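Long-range contacts in azurocidin (Homo sapiens, PDB 1A7S), which kills many Gram-negative bacteria, binds heparin and attracts monocytes and fibroblasts as a neutrophil granule homologue of the serine proteases: residues 69-74 and 94-99; 27-32 and 106-111; 17-22 and 52-57. All blocks are in the same frame, centred on the assembly; numbering follows the deposited sequence. Where two conformers were deposited one is given.

Interaction 1. Residues 69-74 and 94-99; sequences QTFSIS and QLDREA. With EOH (ethanol), chain Q.
Within the first of the two beta-barrels of the chymotrypsin fold, Ile-73 and Leu-95 form an antiparallel non-hydrogen-bonded pair where strands 69-77 and 91-95 run side by side. The ladder is sealed on one side of this pair by Ser-74 N to Gln-94 O (2.8 Å). On the other it frays: Asp-96 N reaches Ser-72 O only by a weak bond, and side chains take over as the second segment turns out of the sheet. The carboxylate of Asp-96 does two jobs. Its OD2 accepts the backbone N of Ser-72 at 2.7 Å on the anti lone pair, while OD1 turns its syn lone pair to Arg-97 NH1, 3.0 Å away, in a salt bridge between sequence neighbours.

The buried ring of Phe-71 is sandwiched. The guanidinium of Arg-97 lies flat on one face of its ring, centres 4.2 Å apart and planes inclined by 13°, with NH2 displaced toward the rim; CD1 of Leu-95 sits over the middle of the opposite face, 3.9 Å from the centroid, as a CH-pi contact. Ala-99 packs CA and CB against CZ of the same ring. With CG of Arg-97 held between its own backbone N and carbonyl carbon (chi1 70°), the chain runs extended to NE, crossing Phe-71 at about a right angle. The stack, the salt bridge and the paired bonds to Thr-70 O together probably hold the guanidinium flat and fix its rotation. A water receives a hydrogen from Arg-97 NH2 and donates to Gln-69 OE1, which also accepts from the backbone N of Asn-100. At the guanidinium edge Thr-70 O is gripped end-on by two nitrogens, Arg-97 NH1 at 3.0 Å and NH2 at 2.9 Å, both in the guanidinium plane.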
ATOM      1  N   GLN A  69      -6.753  12.282   9.882  1.00 10.12           N
ATOM      2  CA  GLN A  69      -6.669  11.620  11.116  1.00 10.16           C
ATOM      3  C   GLN A  69      -5.268  11.051  11.265  1.00  9.91           C
ATOM      4  O   GLN A  69      -4.790  10.372  10.340  1.00 11.09           O
ATOM      5  CB  GLN A  69      -7.686  10.539  11.352  1.00 10.80           C
ATOM      6  CG  GLN A  69      -9.153  11.053  11.261  1.00 12.33           C
ATOM      7  CD  GLN A  69     -10.124   9.863  11.269  1.00 12.78           C
ATOM      8  OE1 GLN A  69     -10.032   9.001  12.179  1.00 13.26           O
ATOM      9  NE2 GLN A  69     -10.974   9.793  10.275  1.00 12.31           N
ATOM     10  N   THR A  70      -4.600  11.290  12.343  1.00 11.12           N
ATOM     11  CA  THR A  70      -3.255  10.867  12.616  1.00 10.84           C
ATOM     12  C   THR A  70      -3.153   9.884  13.753  1.00 10.77           C
ATOM     13  O   THR A  70      -3.864  10.050  14.759  1.00 12.55           O
ATOM     14  CB  THR A  70      -2.262  12.018  12.788  1.00 13.21           C
ATOM     15  OG1 THR A  70      -2.371  12.910  11.637  1.00 17.60           O
ATOM     16  CG2 THR A  70      -0.858  11.609  12.960  1.00 18.67           C
ATOM     17  N   PHE A  71      -2.289   8.905  13.631  1.00 10.20           N
ATOM     18  CA  PHE A  71      -2.128   7.838  14.602  1.00 10.12           C
ATOM     19  C   PHE A  71      -0.698   7.438  14.855  1.00 11.69           C
ATOM     20  O   PHE A  71       0.168   7.518  13.999  1.00 11.52           O
ATOM     21  CB  PHE A  71      -2.826   6.524  14.075  1.00 10.35           C
ATOM     22  CG  PHE A  71      -4.258   6.750  13.638  1.00  9.72           C
ATOM     23  CD1 PHE A  71      -4.575   7.262  12.401  1.00  9.28           C
ATOM     24  CD2 PHE A  71      -5.324   6.468  14.505  1.00  9.96           C
ATOM     25  CE1 PHE A  71      -5.878   7.581  12.021  1.00 10.08           C
ATOM     26  CE2 PHE A  71      -6.630   6.711  14.119  1.00 10.39           C
ATOM     27  CZ  PHE A  71      -6.911   7.292  12.891  1.00  9.63           C
ATOM     28  N   SER A  72      -0.526   6.980  16.131  1.00 11.77           N
ATOM     29  CA  SER A  72       0.727   6.301  16.436  1.00 12.20           C
ATOM     30  C   SER A  72       0.464   4.794  16.191  1.00 10.30           C
ATOM     31  O   SER A  72      -0.694   4.352  16.078  1.00 11.02           O
ATOM     32  CB  SER A  72       1.158   6.482  17.901  1.00 14.19           C
ATOM     33  OG  SER A  72       1.356   7.867  18.231  0.50 12.33           O
ATOM     34  N   ILE A  73       1.516   4.038  16.162  1.00 10.79           N
ATOM     35  CA  ILE A  73       1.509   2.627  15.864  1.00 10.83           C
ATOM     36  C   ILE A  73       1.719   1.841  17.171  1.00 11.32           C
ATOM     37  O   ILE A  73       2.810   1.925  17.758  1.00 13.80           O
ATOM     38  CB  ILE A  73       2.575   2.222  14.809  1.00 11.16           C
ATOM     39  CG1 ILE A  73       2.359   2.954  13.488  1.00 11.42           C
ATOM     40  CG2 ILE A  73       2.565   0.724  14.648  1.00 12.89           C
ATOM     41  CD1 ILE A  73       3.533   2.920  12.566  1.00 13.00           C
ATOM     42  N   SER A  74       0.684   1.153  17.620  1.00 11.67           N
ATOM     43  CA  SER A  74       0.731   0.426  18.899  1.00 13.57           C
ATOM     44  C   SER A  74       1.350  -0.980  18.750  1.00 14.87           C
ATOM     45  O   SER A  74       1.855  -1.541  19.742  1.00 20.85           O
ATOM     46  CB  SER A  74      -0.663   0.320  19.442  1.00 16.17           C
ATOM     47  OG  SER A  74      -1.255   1.552  19.722  0.50 13.65           O
ATOM     48  N   GLN A  94      -1.129  -1.786  13.870  1.00  8.46           N
ATOM     49  CA  GLN A  94      -2.302  -1.526  14.746  1.00  8.74           C
ATOM     50  C   GLN A  94      -2.224  -0.041  15.127  1.00  8.71           C
ATOM     51  O   GLN A  94      -1.187   0.369  15.699  1.00 10.14           O
ATOM     52  CB  GLN A  94      -2.297  -2.400  15.955  1.00 10.91           C
ATOM     53  CG  GLN A  94      -3.501  -2.197  16.854  1.00 12.70           C
ATOM     54  CD  GLN A  94      -3.654  -3.131  17.986  1.00 15.37           C
ATOM     55  OE1 GLN A  94      -3.340  -4.340  17.826  1.00 15.10           O
ATOM     56  NE2 GLN A  94      -4.295  -2.663  19.049  1.00 19.36           N
ATOM     57  N   LEU A  95      -3.256   0.667  14.850  1.00  8.94           N
ATOM     58  CA  LEU A  95      -3.317   2.125  15.222  1.00  9.68           C
ATOM     59  C   LEU A  95      -3.615   2.251  16.689  1.00 10.11           C
ATOM     60  O   LEU A  95      -4.159   1.350  17.308  1.00 11.81           O
ATOM     61  CB  LEU A  95      -4.431   2.766  14.375  1.00  9.73           C
ATOM     62  CG  LEU A  95      -4.360   2.552  12.887  1.00  8.99           C
ATOM     63  CD1 LEU A  95      -5.531   3.262  12.203  1.00 10.17           C
ATOM     64  CD2 LEU A  95      -3.089   3.018  12.304  1.00 10.61           C
ATOM     65  N   ASP A  96      -3.318   3.421  17.262  1.00 11.09           N
ATOM     66  CA  ASP A  96      -3.521   3.673  18.669  1.00 11.53           C
ATOM     67  C   ASP A  96      -4.986   3.683  19.081  1.00 11.99           C
ATOM     68  O   ASP A  96      -5.299   3.600  20.269  1.00 13.91           O
ATOM     69  CB  ASP A  96      -2.862   4.961  19.086  1.00 12.95           C
ATOM     70  CG  ASP A  96      -3.387   6.245  18.477  1.00 14.28           C
ATOM     71  OD1 ASP A  96      -4.531   6.671  18.871  1.00 15.78           O
ATOM     72  OD2 ASP A  96      -2.879   6.795  17.538  1.00 21.32           O
ATOM     73  N   ARG A  97      -5.871   3.844  18.131  1.00 11.59           N
ATOM     74  CA  ARG A  97      -7.328   3.900  18.395  1.00 12.93           C
ATOM     75  C   ARG A  97      -8.039   3.572  17.101  1.00 12.61           C
ATOM     76  O   ARG A  97      -7.426   3.527  16.007  1.00 13.51           O
ATOM     77  CB  ARG A  97      -7.697   5.277  18.916  1.00 13.19           C
ATOM     78  CG  ARG A  97      -7.561   6.354  17.790  1.00 16.23           C
ATOM     79  CD  ARG A  97      -7.625   7.773  18.382  1.00 18.28           C
ATOM     80  NE  ARG A  97      -7.654   8.790  17.308  1.00 19.85           N
ATOM     81  CZ  ARG A  97      -6.542   9.202  16.673  1.00 19.79           C
ATOM     82  NH1 ARG A  97      -5.328   8.845  17.043  1.00 14.92           N
ATOM     83  NH2 ARG A  97      -6.689   9.993  15.594  1.00 16.93           N
ATOM     84  N   GLU A  98      -9.350   3.391  17.110  1.00 12.91           N
ATOM     85  CA  GLU A  98     -10.092   3.215  15.887  1.00 12.44           C
ATOM     86  C   GLU A  98     -10.175   4.514  15.098  1.00 11.54           C
ATOM     87  O   GLU A  98     -10.489   5.567  15.630  1.00 15.27           O
ATOM     88  CB  GLU A  98     -11.559   2.763  16.173  1.00 14.70           C
ATOM     89  CG  GLU A  98     -11.524   1.301  16.641  1.00 19.18           C
ATOM     90  CD  GLU A  98     -12.840   0.618  16.765  1.00 23.08           C
ATOM     91  OE1 GLU A  98     -13.890   1.208  16.465  1.00 29.58           O
ATOM     92  OE2 GLU A  98     -12.853  -0.547  17.236  1.00 31.52           O
ATOM     93  N   ALA A  99      -9.951   4.401  13.796  1.00 10.02           N
ATOM     94  CA  ALA A  99     -10.163   5.517  12.912  1.00 10.42           C
ATOM     95  C   ALA A  99     -11.675   5.759  12.758  1.00 10.39           C
ATOM     96  O   ALA A  99     -12.478   4.844  12.828  1.00 12.76           O
ATOM     97  CB  ALA A  99      -9.623   5.150  11.528  1.00 10.71           C
TER
HETATM   98  C1  EOH Q 429      -6.507  -2.820  21.348  1.00 50.19           C
HETATM   99  C2  EOH Q 429      -7.908  -3.404  21.541  1.00 49.90           C
HETATM  100  O   EOH Q 429      -5.497  -3.866  21.416  1.00 42.02           O
HETATM  101  O   HOH W   1      -9.494  10.048  14.737  1.00 23.81           O

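Interaction 2. Residues 27-32 and 106-111; sequences GGALIH and TILPLP
Leu-30 holds CG anti to its backbone N (chi1 -172°), and Ile-107 holds CG1 beside its own N with CG2 anti to it (chi1 -67°); between them the two side chains cross obliquely, Leu-30 CD2 touching Ile-107 CG1 at 3.8 Å. The other branch of Ile-107, CG2, lies against the backbone of Ile-31, 3.5 Å from its O. The touching parts, residues 29-32 and 106-110, run 88° apart, and one direct hydrogen bond joins them: Leu-108 N to Leu-30 O, 2.9 Å and almost straight. The CA of Ile-107 brings a weaker CA-H...O contact to the same oxygen. Just beyond, a water bridges the two chains by donating to Ile-31 O and to Leu-108 O, both at 2.7 Å, and so satisfies two carbonyls at the crossing. Thr-106 O fares differently: it is buried against CB and CD2 of Leu-30 with no polar partner. The apolar contacts continue with Ala-29 CB on Leu-108 CD2 at 3.8 Å and, more loosely, Ile-31 CG2 on Leu-110 CD2 at 4.0 Å.

Ile-31 and His-32 together face Phe-35, a classic beta bulge at the end of the strand. The crossing segment belongs to the connection between strands 91-95 and 122-127, which leads from one barrel to the other. Leu-108 meets Pro-178 and Val-180 of strand 178-181, Leu-110 rests on Ala-185 of strand 184-192, and the C-terminal helix 210-218 packs Ile-213 against both Ile-31 and Leu-110, so that strand, connection, second barrel and helix converge here.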
ATOM      1  N   GLY A  27       3.443   4.095   1.731  1.00  7.75           N
ATOM      2  CA  GLY A  27       1.990   4.134   1.801  1.00  8.05           C
ATOM      3  C   GLY A  27       1.441   2.918   2.494  1.00  6.65           C
ATOM      4  O   GLY A  27       2.167   2.068   3.008  1.00  7.62           O
ATOM      5  N   GLY A  28       0.130   2.826   2.501  1.00  8.23           N
ATOM      6  CA  GLY A  28      -0.608   1.711   3.070  1.00  6.83           C
ATOM      7  C   GLY A  28      -2.078   1.906   2.810  1.00  6.30           C
ATOM      8  O   GLY A  28      -2.485   2.873   2.152  1.00  6.78           O
ATOM      9  N   ALA A  29      -2.888   1.051   3.375  1.00  7.01           N
ATOM     10  CA  ALA A  29      -4.329   1.143   3.241  1.00  6.83           C
ATOM     11  C   ALA A  29      -4.983   0.805   4.589  1.00  6.19           C
ATOM     12  O   ALA A  29      -4.598  -0.178   5.239  1.00  6.80           O
ATOM     13  CB  ALA A  29      -4.842   0.120   2.218  1.00  9.15           C
ATOM     14  N   LEU A  30      -5.999   1.553   4.952  1.00  6.62           N
ATOM     15  CA  LEU A  30      -6.806   1.179   6.105  1.00  6.91           C
ATOM     16  C   LEU A  30      -7.612  -0.052   5.703  1.00  6.69           C
ATOM     17  O   LEU A  30      -8.367  -0.007   4.732  1.00  7.50           O
ATOM     18  CB  LEU A  30      -7.763   2.347   6.457  1.00  7.42           C
ATOM     19  CG  LEU A  30      -8.544   2.182   7.763  1.00  7.84           C
ATOM     20  CD1 LEU A  30      -7.609   2.259   8.981  1.00  8.68           C
ATOM     21  CD2 LEU A  30      -9.653   3.176   7.876  1.00  8.89           C
ATOM     22  N   ILE A  31      -7.487  -1.161   6.456  1.00  6.58           N
ATOM     23  CA  ILE A  31      -8.211  -2.402   6.146  1.00  6.64           C
ATOM     24  C   ILE A  31      -9.148  -2.832   7.244  1.00  8.01           C
ATOM     25  O   ILE A  31      -9.869  -3.853   7.119  1.00  8.09           O
ATOM     26  CB  ILE A  31      -7.266  -3.558   5.785  1.00  7.63           C
ATOM     27  CG1 ILE A  31      -6.263  -3.886   6.901  1.00  7.30           C
ATOM     28  CG2 ILE A  31      -6.537  -3.226   4.467  1.00  7.96           C
ATOM     29  CD1 ILE A  31      -5.776  -5.319   6.897  1.00  8.11           C
ATOM     30  N   HIS A  32      -9.248  -2.055   8.301  1.00  7.41           N
ATOM     31  CA  HIS A  32     -10.047  -2.308   9.497  1.00  7.62           C
ATOM     32  C   HIS A  32      -9.955  -1.004  10.288  1.00  8.42           C
ATOM     33  O   HIS A  32      -9.031  -0.221  10.121  1.00  8.68           O
ATOM     34  CB  HIS A  32      -9.397  -3.473  10.284  1.00  7.35           C
ATOM     35  CG  HIS A  32     -10.084  -3.867  11.569  1.00  8.83           C
ATOM     36  ND1 HIS A  32     -10.880  -4.935  11.806  1.00 10.95           N
ATOM     37  CD2 HIS A  32      -9.979  -3.309  12.730  1.00  8.44           C
ATOM     38  CE1 HIS A  32     -11.260  -4.910  13.096  1.00  9.84           C
ATOM     39  NE2 HIS A  32     -10.667  -3.865  13.656  1.00 11.97           N
ATOM     40  N   THR A 106     -11.872   5.731   4.606  1.00  8.44           N
ATOM     41  CA  THR A 106     -12.679   4.539   4.447  1.00  8.42           C
ATOM     42  C   THR A 106     -11.765   3.301   4.489  1.00  7.36           C
ATOM     43  O   THR A 106     -10.546   3.399   4.400  1.00  9.06           O
ATOM     44  CB  THR A 106     -13.349   4.534   3.006  1.00 10.32           C
ATOM     45  OG1 THR A 106     -12.285   4.457   2.051  1.00 11.78           O
ATOM     46  CG2 THR A 106     -14.236   5.687   2.798  1.00 12.94           C
ATOM     47  N   ILE A 107     -12.406   2.158   4.655  1.00  7.71           N
ATOM     48  CA  ILE A 107     -11.725   0.875   4.721  1.00  6.79           C
ATOM     49  C   ILE A 107     -11.744   0.253   3.323  1.00  7.75           C
ATOM     50  O   ILE A 107     -12.759   0.164   2.640  1.00 10.59           O
ATOM     51  CB  ILE A 107     -12.415  -0.047   5.740  1.00  7.52           C
ATOM     52  CG1 ILE A 107     -12.229   0.502   7.162  1.00 10.01           C
ATOM     53  CG2 ILE A 107     -12.012  -1.495   5.596  1.00  9.17           C
ATOM     54  CD1 ILE A 107     -13.167  -0.166   8.192  1.00 10.25           C
ATOM     55  N   LEU A 108     -10.592  -0.295   2.935  1.00  6.80           N
ATOM     56  CA  LEU A 108     -10.433  -1.004   1.669  1.00  6.87           C
ATOM     57  C   LEU A 108     -10.655  -2.515   1.923  1.00  6.61           C
ATOM     58  O   LEU A 108      -9.944  -3.090   2.729  1.00  7.61           O
ATOM     59  CB  LEU A 108      -8.985  -0.822   1.176  1.00  7.28           C
ATOM     60  CG  LEU A 108      -8.629  -1.489  -0.148  1.00  7.75           C
ATOM     61  CD1 LEU A 108      -9.488  -0.990  -1.274  1.00  9.96           C
ATOM     62  CD2 LEU A 108      -7.161  -1.249  -0.466  1.00  8.82           C
ATOM     63  N   PRO A 109     -11.609  -3.122   1.237  1.00  7.03           N
ATOM     64  CA  PRO A 109     -11.883  -4.550   1.450  1.00  7.52           C
ATOM     65  C   PRO A 109     -10.837  -5.455   0.826  1.00  6.36           C
ATOM     66  O   PRO A 109     -10.128  -5.081  -0.111  1.00  6.98           O
ATOM     67  CB  PRO A 109     -13.251  -4.766   0.730  1.00  9.01           C
ATOM     68  CG  PRO A 109     -13.442  -3.622  -0.147  1.00 16.24           C
ATOM     69  CD  PRO A 109     -12.611  -2.487   0.365  1.00  8.78           C
ATOM     70  N   LEU A 110     -10.764  -6.656   1.377  1.00  6.97           N
ATOM     71  CA  LEU A 110      -9.761  -7.640   1.023  1.00  7.01           C
ATOM     72  C   LEU A 110     -10.357  -8.787   0.226  1.00  6.96           C
ATOM     73  O   LEU A 110     -11.505  -9.151   0.415  1.00  7.61           O
ATOM     74  CB  LEU A 110      -9.153  -8.241   2.312  1.00  8.24           C
ATOM     75  CG  LEU A 110      -8.510  -7.273   3.283  1.00  8.57           C
ATOM     76  CD1 LEU A 110      -8.189  -7.971   4.600  1.00 13.59           C
ATOM     77  CD2 LEU A 110      -7.185  -6.733   2.684  1.00 13.63           C
ATOM     78  N   PRO A 111      -9.508  -9.441  -0.581  1.00  6.93           N
ATOM     79  CA  PRO A 111      -9.900 -10.686  -1.194  1.00  7.29           C
ATOM     80  C   PRO A 111     -10.001 -11.784  -0.136  1.00  6.63           C
ATOM     81  O   PRO A 111      -9.318 -11.773   0.884  1.00  7.16           O
ATOM     82  CB  PRO A 111      -8.755 -10.961  -2.163  1.00  8.90           C
ATOM     83  CG  PRO A 111      -7.546 -10.298  -1.571  1.00 11.75           C
ATOM     84  CD  PRO A 111      -8.070  -9.115  -0.826  1.00  9.15           C
TER
HETATM   85  O   HOH W   2     -10.934  -4.606   4.766  1.00  8.61           O

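Interaction 3. Residues 17-22 and 52-57; sequences SIQNQG and TVVLGA. With EOH (ethanol), chain J; EOH (ethanol), chain E.
Ser-17 and Val-54, with Gln-19 and Thr-52, are the hydrogen-bonded pairs that join strand 15-20 to strand 51-55, the antiparallel seam closing the six-stranded barrel. Four backbone hydrogen bonds hold it. Ser-17 N donates to Val-54 O at 2.9 Å and Val-54 N returns to Ser-17 O at 2.8 Å; two residues on, Gln-19 N gives to Thr-52 O and Thr-52 N to Gln-19 O. Between these rings lies the non-hydrogen-bonded pair Ile-18 and Val-53, where the CA of Ile-18 adds a CA-H...O contact to Thr-52 O.

Apolar contacts divide by face. Ile-18 and Val-53 lie side by side on one face, pointing the same way, CD1 to CG2 at 4.1 Å, and both also touch Leu-93 of strand 91-95 across the barrel. On the face of Ser-17, Gln-19, Thr-52 and Val-54, the extended Gln-19 chain slants over Val-54, its CD 3.7 Å from Val-54 CG2.

Polar side chains work along this second face. Ser-17 OG donates to Gln-19 OE1 at 2.9 Å, in the amide plane and on a lone pair, and is also hydrogen-bonded to His-24 ND1. Thr-52 OG1, set between its backbone N and carbonyl carbon (chi1 62°), lies 2.8 Å from a water that accepts from Gly-22 N and donates weakly to Gln-19 O. An ethanol, probably from the crystallisation liquor, places its O 2.8 Å from Thr-52 OG1 and 2.9 Å from Gln-19 NE2.

The seam is thus apolar toward Leu-93 and mixed on the other face, where Val-54 lies among Ser-17, Gln-19 and Thr-52; there the bond from Ser-17 OG probably limits rotation of the Gln-19 amide, and its NE2 faces the ethanol oxygen.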
ATOM      1  N   SER A  17      -0.572   7.497   4.480  1.00  7.26           N
ATOM      2  CA  SER A  17       0.783   8.031   4.391  1.00  7.87           C
ATOM      3  C   SER A  17       1.488   7.626   5.690  1.00  6.97           C
ATOM      4  O   SER A  17       1.014   7.957   6.755  1.00  9.16           O
ATOM      5  CB  SER A  17       0.759   9.535   4.212  1.00  7.72           C
ATOM      6  OG  SER A  17       2.050  10.079   4.368  1.00  7.63           O
ATOM      7  N   ILE A  18       2.578   6.888   5.589  1.00  7.42           N
ATOM      8  CA  ILE A  18       3.403   6.462   6.724  1.00  8.22           C
ATOM      9  C   ILE A  18       4.611   7.391   6.772  1.00  7.59           C
ATOM     10  O   ILE A  18       5.323   7.571   5.775  1.00  8.14           O
ATOM     11  CB  ILE A  18       3.818   4.988   6.588  1.00  9.57           C
ATOM     12  CG1 ILE A  18       2.743   4.068   6.087  1.00 11.87           C
ATOM     13  CG2 ILE A  18       4.357   4.557   7.934  1.00 11.31           C
ATOM     14  CD1 ILE A  18       1.476   3.944   6.728  1.00 18.53           C
ATOM     15  N   GLN A  19       4.790   8.008   7.937  1.00  7.75           N
ATOM     16  CA  GLN A  19       5.717   9.129   8.078  1.00  9.24           C
ATOM     17  C   GLN A  19       6.693   8.898   9.197  1.00  9.33           C
ATOM     18  O   GLN A  19       6.367   8.307  10.244  1.00 10.81           O
ATOM     19  CB  GLN A  19       4.901  10.429   8.318  1.00  9.32           C
ATOM     20  CG  GLN A  19       3.921  10.682   7.186  1.00  9.31           C
ATOM     21  CD  GLN A  19       3.281  12.046   7.129  1.00  9.22           C
ATOM     22  OE1 GLN A  19       2.565  12.353   6.128  1.00 10.91           O
ATOM     23  NE2 GLN A  19       3.506  12.850   8.105  1.00  8.98           N
ATOM     24  N   ASN A  20       7.910   9.418   9.009  1.00  9.29           N
ATOM     25  CA  ASN A  20       9.007   9.359   9.972  1.00 10.90           C
ATOM     26  C   ASN A  20       9.405  10.812  10.252  1.00 10.38           C
ATOM     27  O   ASN A  20       9.891  11.508   9.322  1.00 10.00           O
ATOM     28  CB  ASN A  20      10.172   8.576   9.352  1.00 15.82           C
ATOM     29  CG  ASN A  20      11.421   8.496  10.125  1.00 20.45           C
ATOM     30  OD1 ASN A  20      11.638   9.157  11.138  1.00 19.82           O
ATOM     31  ND2 ASN A  20      12.401   7.746   9.624  1.00 23.09           N
ATOM     32  N   GLN A  21       9.111  11.272  11.456  1.00  9.98           N
ATOM     33  CA  GLN A  21       9.337  12.698  11.784  1.00 10.47           C
ATOM     34  C   GLN A  21       8.680  13.601  10.733  1.00  9.38           C
ATOM     35  O   GLN A  21       9.244  14.631  10.327  1.00 10.47           O
ATOM     36  CB  GLN A  21      10.818  13.002  11.903  1.00 11.12           C
ATOM     37  CG  GLN A  21      11.499  12.165  13.002  1.00 13.60           C
ATOM     38  CD  GLN A  21      10.930  12.411  14.365  1.00 15.93           C
ATOM     39  OE1 GLN A  21      10.515  13.478  14.719  1.00 16.38           O
ATOM     40  NE2 GLN A  21      10.965  11.297  15.136  1.00 22.84           N
ATOM     41  N   GLY A  22       7.433  13.242  10.339  1.00 10.64           N
ATOM     42  CA  GLY A  22       6.670  14.024   9.453  1.00 10.86           C
ATOM     43  C   GLY A  22       6.995  13.855   7.951  1.00 10.26           C
ATOM     44  O   GLY A  22       6.350  14.534   7.139  1.00 13.02           O
ATOM     45  N   THR A  52       4.539   7.483  12.238  1.00 10.78           N
ATOM     46  CA  THR A  52       3.142   7.782  12.349  1.00 10.38           C
ATOM     47  C   THR A  52       2.378   7.430  11.084  1.00  8.87           C
ATOM     48  O   THR A  52       2.994   7.164  10.047  1.00  9.81           O
ATOM     49  CB  THR A  52       2.882   9.275  12.637  1.00 11.11           C
ATOM     50  OG1 THR A  52       3.372  10.031  11.586  1.00 11.03           O
ATOM     51  CG2 THR A  52       3.517   9.643  13.985  1.00 15.96           C
ATOM     52  N   VAL A  53       1.053   7.345  11.229  1.00  8.94           N
ATOM     53  CA  VAL A  53       0.160   7.001  10.142  1.00  8.82           C
ATOM     54  C   VAL A  53      -0.817   8.148   9.945  1.00  8.80           C
ATOM     55  O   VAL A  53      -1.471   8.516  10.908  1.00 10.63           O
ATOM     56  CB  VAL A  53      -0.635   5.699  10.399  1.00  9.58           C
ATOM     57  CG1 VAL A  53      -1.630   5.440   9.282  1.00 13.09           C
ATOM     58  CG2 VAL A  53       0.327   4.537  10.592  1.00 11.77           C
ATOM     59  N   VAL A  54      -0.896   8.677   8.738  1.00  8.24           N
ATOM     60  CA  VAL A  54      -1.815   9.723   8.396  1.00  8.67           C
ATOM     61  C   VAL A  54      -2.848   9.223   7.401  1.00  8.01           C
ATOM     62  O   VAL A  54      -2.499   8.745   6.321  1.00  8.72           O
ATOM     63  CB  VAL A  54      -1.070  10.942   7.791  1.00  9.65           C
ATOM     64  CG1 VAL A  54      -2.059  12.089   7.543  1.00 11.79           C
ATOM     65  CG2 VAL A  54       0.023  11.418   8.710  1.00 10.79           C
ATOM     66  N   LEU A  55      -4.108   9.312   7.789  1.00  8.21           N
ATOM     67  CA  LEU A  55      -5.261   8.990   6.945  1.00  7.62           C
ATOM     68  C   LEU A  55      -5.978  10.271   6.549  1.00  7.66           C
ATOM     69  O   LEU A  55      -5.893  11.277   7.281  1.00  8.59           O
ATOM     70  CB  LEU A  55      -6.213   8.082   7.709  1.00  8.12           C
ATOM     71  CG  LEU A  55      -5.630   6.783   8.289  1.00  9.27           C
ATOM     72  CD1 LEU A  55      -6.772   5.987   8.939  1.00 11.82           C
ATOM     73  CD2 LEU A  55      -4.935   5.991   7.225  1.00 11.04           C
ATOM     74  N   GLY A  56      -6.729  10.264   5.480  1.00  7.78           N
ATOM     75  CA  GLY A  56      -7.467  11.422   5.054  1.00  8.10           C
ATOM     76  C   GLY A  56      -6.638  12.527   4.418  1.00  8.03           C
ATOM     77  O   GLY A  56      -7.159  13.618   4.205  1.00  8.95           O
ATOM     78  N   ALA A  57      -5.369  12.255   4.093  1.00  8.28           N
ATOM     79  CA  ALA A  57      -4.549  13.289   3.498  1.00  8.65           C
ATOM     80  C   ALA A  57      -4.819  13.453   2.013  1.00  7.59           C
ATOM     81  O   ALA A  57      -5.204  12.509   1.329  1.00  9.40           O
ATOM     82  CB  ALA A  57      -3.088  12.944   3.682  1.00  9.37           C
TER
HETATM   83  C1  EOH J 422       1.828  13.802  10.412  1.00 29.73           C
HETATM   84  C2  EOH J 422       0.513  13.990  11.174  1.00 21.68           C
HETATM   85  O   EOH J 422       2.529  12.605  10.875  1.00 24.82           O
HETATM   86  C1  EOH E 417      -8.066  13.146   0.266  1.00 14.96           C
HETATM   87  C2  EOH E 417      -7.145  12.505  -0.606  1.00 22.87           C
HETATM   88  O   EOH E 417      -8.297  13.698   1.545  1.00 21.95           O
HETATM   89  O   HOH W   3       5.910  11.170  11.759  1.00 11.91           O

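In the fold
All three contacts draw on the same six-stranded antiparallel barrel, the N-terminal half of the chymotrypsin fold. Interactions 1 and 3, about 10 Å apart between centres, meet directly because strands 51-55 and 69-77 are neighbours: Phe-71 N lies 2.9 Å from Val-53 O. Interaction 2 is centred about 14 Å from interaction 1 and 15 Å from interaction 3, yet Leu-30 CD1 touches both Leu-95 CD1 and Leu-55 CD1 in a shared core. Along the chain, interaction 3 closes before interaction 1 opens; interaction 2 encloses interaction 1 and crosses interaction 3. Barrel closure and the connection to the second barrel thus meet in one apolar interior, to which Leu-30, within the antibiotic region 20-44, contributes.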